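P800 reaction center core protein (Heliobacterium modesticaldum, PDB 5V8K) forms the homodimeric core of a photosynthetic reaction center, holding the pigments that harvest light and drive charge separation and sharing an iron-sulfur cluster. Local coordinates at residues Ala336-Ala346 against Gly465-Tyr474. Sequence-based numbering, arbitrary orientation.
Sequences ATHNTIADIHA and GSFVAVAAPY. With GBF (Bacteriochlorophyll g), chain X.
The carboxylate of Asp-343 reaches from the last turn of helix 311-344 into the curve of the loop 465-474 and holds it at two points. OD2 accepts the hydroxyl of Ser-466 through its anti lone pair, OG to OD2 2.7 Å, and is also hydrogen-bonded to Tyr-358 OH. OD1 receives the backbone N of Ala-471 at 2.8 Å, the donor coming from above the carboxylate plane. Ser-466 OG can meet OD2 because it stands anti to its backbone N (chi1 175°). The Tyr-474 ring turns its edge to OD1, its plane 69° from the carboxylate, and a water links its OH to the carbonyl of Ala-342; that OH also bonds Met-356 O.

One turn back, Thr-340 OG1 both donates to Ala-336 O and accepts Phe-467 N at 2.8 Å, nearly straight at 166°. The side chains of Phe-467 and Thr-340 cross at about a right angle; ring atom CE1 lies 3.8 Å from Ala-336 CB, and Ala-336 O sits over one face of the ring, offset toward the rim. This C-terminal end of the PsaA/PsaB-family helix 311-344, just past its predicted membrane span, packs on the loop between helices 449-459 and 475-488. His-338 ND1 ligates the magnesium of a bacteriochlorophyll g at 2.5 Å, while Phe-467 lines the pocket of a bacteriochlorophyll g'. Asn-339 sends ND2 to Gly-465 O, which lies in its amide plane, as OD1 takes Ile-359 N. Just past the end of the helix, the methyls of Ala-346 and Ala-471 press together, CB to CB 3.5 Å, tighter than usual.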
loop_
_atom_site.group_PDB
_atom_site.type_symbol
_atom_site.label_atom_id
_atom_site.label_comp_id
_atom_site.label_asym_id
_atom_site.label_seq_id
_atom_site.Cartn_x
_atom_site.Cartn_y
_atom_site.Cartn_z
ATOM N N ALA A 336 20.672 -8.485 2.879
ATOM C CA ALA A 336 20.394 -7.091 3.199
ATOM C C ALA A 336 19.515 -6.997 4.428
ATOM O O ALA A 336 19.580 -5.996 5.146
ATOM C CB ALA A 336 19.733 -6.369 2.017
ATOM N N THR A 337 18.698 -8.027 4.687
ATOM C CA THR A 337 17.879 -8.048 5.901
ATOM C C THR A 337 18.748 -8.295 7.133
ATOM O O THR A 337 18.562 -7.643 8.157
ATOM C CB THR A 337 16.779 -9.116 5.828
ATOM O OG1 THR A 337 15.923 -8.828 4.732
ATOM C CG2 THR A 337 15.894 -9.104 7.070
ATOM N N HIS A 338 19.711 -9.214 7.047
ATOM C CA HIS A 338 20.615 -9.429 8.172
ATOM C C HIS A 338 21.369 -8.144 8.479
ATOM O O HIS A 338 21.362 -7.662 9.609
ATOM C CB HIS A 338 21.604 -10.554 7.889
ATOM C CG HIS A 338 22.834 -10.504 8.752
ATOM N ND1 HIS A 338 23.059 -11.373 9.791
ATOM C CD2 HIS A 338 23.907 -9.679 8.730
ATOM C CE1 HIS A 338 24.214 -11.098 10.363
ATOM N NE2 HIS A 338 24.746 -10.067 9.739
ATOM N N ASN A 339 21.995 -7.563 7.456
ATOM C CA ASN A 339 22.699 -6.292 7.608
ATOM C C ASN A 339 21.806 -5.173 8.127
ATOM O O ASN A 339 22.281 -4.301 8.864
ATOM C CB ASN A 339 23.302 -5.879 6.281
ATOM C CG ASN A 339 24.518 -6.648 5.953
ATOM O OD1 ASN A 339 25.013 -7.389 6.791
ATOM N ND2 ASN A 339 25.024 -6.493 4.723
ATOM N N THR A 340 20.530 -5.167 7.740
ATOM C CA THR A 340 19.596 -4.148 8.215
ATOM C C THR A 340 19.384 -4.285 9.711
ATOM O O THR A 340 19.416 -3.293 10.447
ATOM C CB THR A 340 18.250 -4.273 7.480
ATOM O OG1 THR A 340 18.409 -3.953 6.102
ATOM C CG2 THR A 340 17.165 -3.348 8.031
ATOM N N ILE A 341 19.148 -5.525 10.162
ATOM C CA ILE A 341 18.954 -5.820 11.580
ATOM C C ILE A 341 20.188 -5.412 12.370
ATOM O O ILE A 341 20.079 -4.861 13.462
ATOM C CB ILE A 341 18.611 -7.309 11.770
ATOM C CG1 ILE A 341 17.182 -7.549 11.298
ATOM C CG2 ILE A 341 18.743 -7.767 13.221
ATOM C CD1 ILE A 341 16.860 -9.033 11.248
ATOM N N ALA A 342 21.374 -5.681 11.817
ATOM C CA ALA A 342 22.640 -5.270 12.412
ATOM C C ALA A 342 22.766 -3.735 12.515
ATOM O O ALA A 342 23.123 -3.212 13.572
ATOM C CB ALA A 342 23.796 -5.869 11.587
ATOM N N ASP A 343 22.499 -3.005 11.419
ATOM C CA ASP A 343 22.535 -1.540 11.437
ATOM C C ASP A 343 21.518 -0.962 12.423
ATOM O O ASP A 343 21.793 0.027 13.099
ATOM C CB ASP A 343 22.275 -0.989 10.027
ATOM C CG ASP A 343 23.499 -1.000 9.134
ATOM O OD1 ASP A 343 24.620 -0.777 9.652
ATOM O OD2 ASP A 343 23.341 -1.256 7.903
ATOM N N ILE A 344 20.316 -1.528 12.471
ATOM C CA ILE A 344 19.262 -1.002 13.326
ATOM C C ILE A 344 19.681 -1.070 14.787
ATOM O O ILE A 344 19.526 -0.097 15.532
ATOM C CB ILE A 344 17.948 -1.758 13.088
ATOM C CG1 ILE A 344 17.267 -1.300 11.772
ATOM C CG2 ILE A 344 16.949 -1.552 14.248
ATOM C CD1 ILE A 344 16.087 -2.216 11.364
ATOM N N HIS A 345 20.233 -2.228 15.214
ATOM C CA HIS A 345 20.440 -2.542 16.617
ATOM C C HIS A 345 21.871 -2.299 17.066
ATOM O O HIS A 345 22.251 -2.752 18.150
ATOM C CB HIS A 345 20.029 -4.000 16.908
ATOM C CG HIS A 345 18.564 -4.250 16.754
ATOM N ND1 HIS A 345 18.004 -4.665 15.567
ATOM C CD2 HIS A 345 17.538 -4.121 17.624
ATOM C CE1 HIS A 345 16.694 -4.785 15.710
ATOM N NE2 HIS A 345 16.383 -4.445 16.945
ATOM N N ALA A 346 22.668 -1.583 16.279
ATOM C CA ALA A 346 24.109 -1.520 16.525
ATOM C C ALA A 346 24.447 -0.919 17.884
ATOM O O ALA A 346 25.480 -1.265 18.474
ATOM C CB ALA A 346 24.775 -0.721 15.405
ATOM N N GLY A 465 23.787 -2.291 0.593
ATOM C CA GLY A 465 24.117 -3.356 1.515
ATOM C C GLY A 465 23.123 -3.564 2.635
ATOM O O GLY A 465 23.196 -4.588 3.323
ATOM N N SER A 466 22.154 -2.664 2.769
ATOM C CA SER A 466 21.299 -2.564 3.939
ATOM C C SER A 466 20.087 -1.743 3.525
ATOM O O SER A 466 20.171 -0.940 2.598
ATOM C CB SER A 466 22.061 -1.923 5.119
ATOM O OG SER A 466 21.210 -1.717 6.239
ATOM N N PHE A 467 18.956 -1.935 4.223
ATOM C CA PHE A 467 17.789 -1.116 3.946
ATOM C C PHE A 467 17.842 0.222 4.699
ATOM O O PHE A 467 17.100 1.152 4.342
ATOM C CB PHE A 467 16.467 -1.855 4.301
ATOM C CG PHE A 467 16.269 -3.164 3.600
ATOM C CD1 PHE A 467 16.630 -3.323 2.280
ATOM C CD2 PHE A 467 15.732 -4.250 4.286
ATOM C CE1 PHE A 467 16.447 -4.524 1.640
ATOM C CE2 PHE A 467 15.541 -5.456 3.657
ATOM C CZ PHE A 467 15.907 -5.598 2.324
ATOM N N VAL A 468 18.675 0.343 5.729
ATOM C CA VAL A 468 18.836 1.584 6.482
ATOM C C VAL A 468 20.260 2.089 6.351
ATOM O O VAL A 468 21.093 1.443 5.703
ATOM C CB VAL A 468 18.460 1.406 7.962
ATOM C CG1 VAL A 468 17.007 1.019 8.072
ATOM C CG2 VAL A 468 19.302 0.360 8.600
ATOM N N ALA A 469 20.543 3.250 6.949
ATOM C CA ALA A 469 21.887 3.815 6.942
ATOM C C ALA A 469 22.855 2.956 7.735
ATOM O O ALA A 469 22.505 2.386 8.770
ATOM C CB ALA A 469 21.909 5.242 7.519
ATOM N N VAL A 470 24.085 2.873 7.214
ATOM C CA VAL A 470 25.172 2.153 7.854
ATOM C C VAL A 470 25.438 2.726 9.236
ATOM O O VAL A 470 25.638 3.936 9.395
ATOM C CB VAL A 470 26.435 2.253 6.990
ATOM C CG1 VAL A 470 27.584 1.564 7.661
ATOM C CG2 VAL A 470 26.215 1.661 5.612
ATOM N N ALA A 471 25.523 1.849 10.237
ATOM C CA ALA A 471 25.786 2.289 11.602
ATOM C C ALA A 471 27.286 2.436 11.851
ATOM O O ALA A 471 28.121 1.910 11.121
ATOM C CB ALA A 471 25.165 1.312 12.597
ATOM N N ALA A 472 27.616 3.159 12.917
ATOM C CA ALA A 472 29.011 3.501 13.179
ATOM C C ALA A 472 29.943 2.306 13.272
ATOM O O ALA A 472 31.052 2.388 12.720
ATOM C CB ALA A 472 29.109 4.322 14.464
ATOM N N PRO A 473 29.587 1.193 13.935
ATOM C CA PRO A 473 30.500 0.042 13.981
ATOM C C PRO A 473 30.886 -0.507 12.612
ATOM O O PRO A 473 31.872 -1.236 12.505
ATOM C CB PRO A 473 29.705 -1.005 14.779
ATOM C CG PRO A 473 28.695 -0.236 15.561
ATOM C CD PRO A 473 28.384 0.999 14.776
ATOM N N TYR A 474 30.116 -0.199 11.556
ATOM C CA TYR A 474 30.401 -0.726 10.223
ATOM C C TYR A 474 30.932 0.345 9.265
ATOM O O TYR A 474 30.972 0.126 8.049
ATOM C CB TYR A 474 29.143 -1.405 9.661
ATOM C CG TYR A 474 28.491 -2.322 10.667
ATOM C CD1 TYR A 474 29.166 -3.437 11.165
ATOM C CD2 TYR A 474 27.220 -2.068 11.149
ATOM C CE1 TYR A 474 28.582 -4.278 12.090
ATOM C CE2 TYR A 474 26.618 -2.917 12.073
ATOM C CZ TYR A 474 27.309 -4.022 12.535
ATOM O OH TYR A 474 26.727 -4.847 13.460
HETATM MG MG GBF X . 22.151 -13.656 10.032
HETATM C CHA GBF X . 24.363 -13.911 12.728
HETATM C CHB GBF X . 24.502 -14.903 8.073
HETATM C CHC GBF X . 19.648 -13.945 7.709
HETATM C CHD GBF X . 19.654 -12.725 12.464
HETATM N NA GBF X . 23.994 -14.359 10.354
HETATM C C1A GBF X . 24.814 -14.379 11.399
HETATM C C2A GBF X . 26.239 -14.862 11.271
HETATM C C3A GBF X . 26.309 -14.878 9.754
HETATM C C4A GBF X . 24.848 -14.707 9.375
HETATM C CMA GBF X . 27.192 -13.737 9.217
HETATM C CAA GBF X . 26.629 -16.246 11.878
HETATM C CBA GBF X . 25.586 -17.302 11.573
HETATM C CGA GBF X . 25.978 -18.652 12.148
HETATM O O1A GBF X . 26.996 -18.792 12.820
HETATM O O2A GBF X . 25.074 -19.786 11.967
HETATM N NB GBF X . 22.114 -14.289 8.106
HETATM C C1B GBF X . 23.166 -14.763 7.430
HETATM C C2B GBF X . 22.754 -15.024 6.114
HETATM C C3B GBF X . 21.394 -14.766 6.037
HETATM C C4B GBF X . 21.022 -14.345 7.325
HETATM C CMB GBF X . 23.648 -15.489 5.000
HETATM C CAB GBF X . 20.521 -14.891 4.841
HETATM C CBB GBF X . 20.851 -15.118 3.572
HETATM N NC GBF X . 20.130 -13.365 10.098
HETATM C C1C GBF X . 19.281 -13.530 9.085
HETATM C C2C GBF X . 17.825 -13.277 9.158
HETATM C C3C GBF X . 18.001 -12.970 10.586
HETATM C C4C GBF X . 19.287 -12.983 11.070
HETATM C CMC GBF X . 17.529 -12.013 8.319
HETATM C CAC GBF X . 16.890 -12.580 11.494
HETATM C CBC GBF X . 15.470 -12.529 10.990
HETATM N ND GBF X . 21.903 -13.468 12.017
HETATM C C1D GBF X . 21.042 -12.990 12.902
HETATM C C2D GBF X . 21.477 -12.655 14.419
HETATM C C3D GBF X . 22.755 -13.091 14.127
HETATM C C4D GBF X . 23.029 -13.555 12.818
HETATM C CMD GBF X . 20.832 -12.120 15.664
HETATM C CAD GBF X . 23.936 -13.397 14.976
HETATM O OBD GBF X . 24.318 -12.933 16.100
HETATM C CBD GBF X . 25.006 -13.889 14.072
HETATM C CGD GBF X . 26.220 -13.018 14.062
HETATM O O1D GBF X . 26.288 -11.941 13.480
HETATM O O2D GBF X . 27.395 -13.474 14.731
HETATM C CED GBF X . 28.407 -12.511 14.997
HETATM O O HOH W 1 24.804 -4.804 15.454
#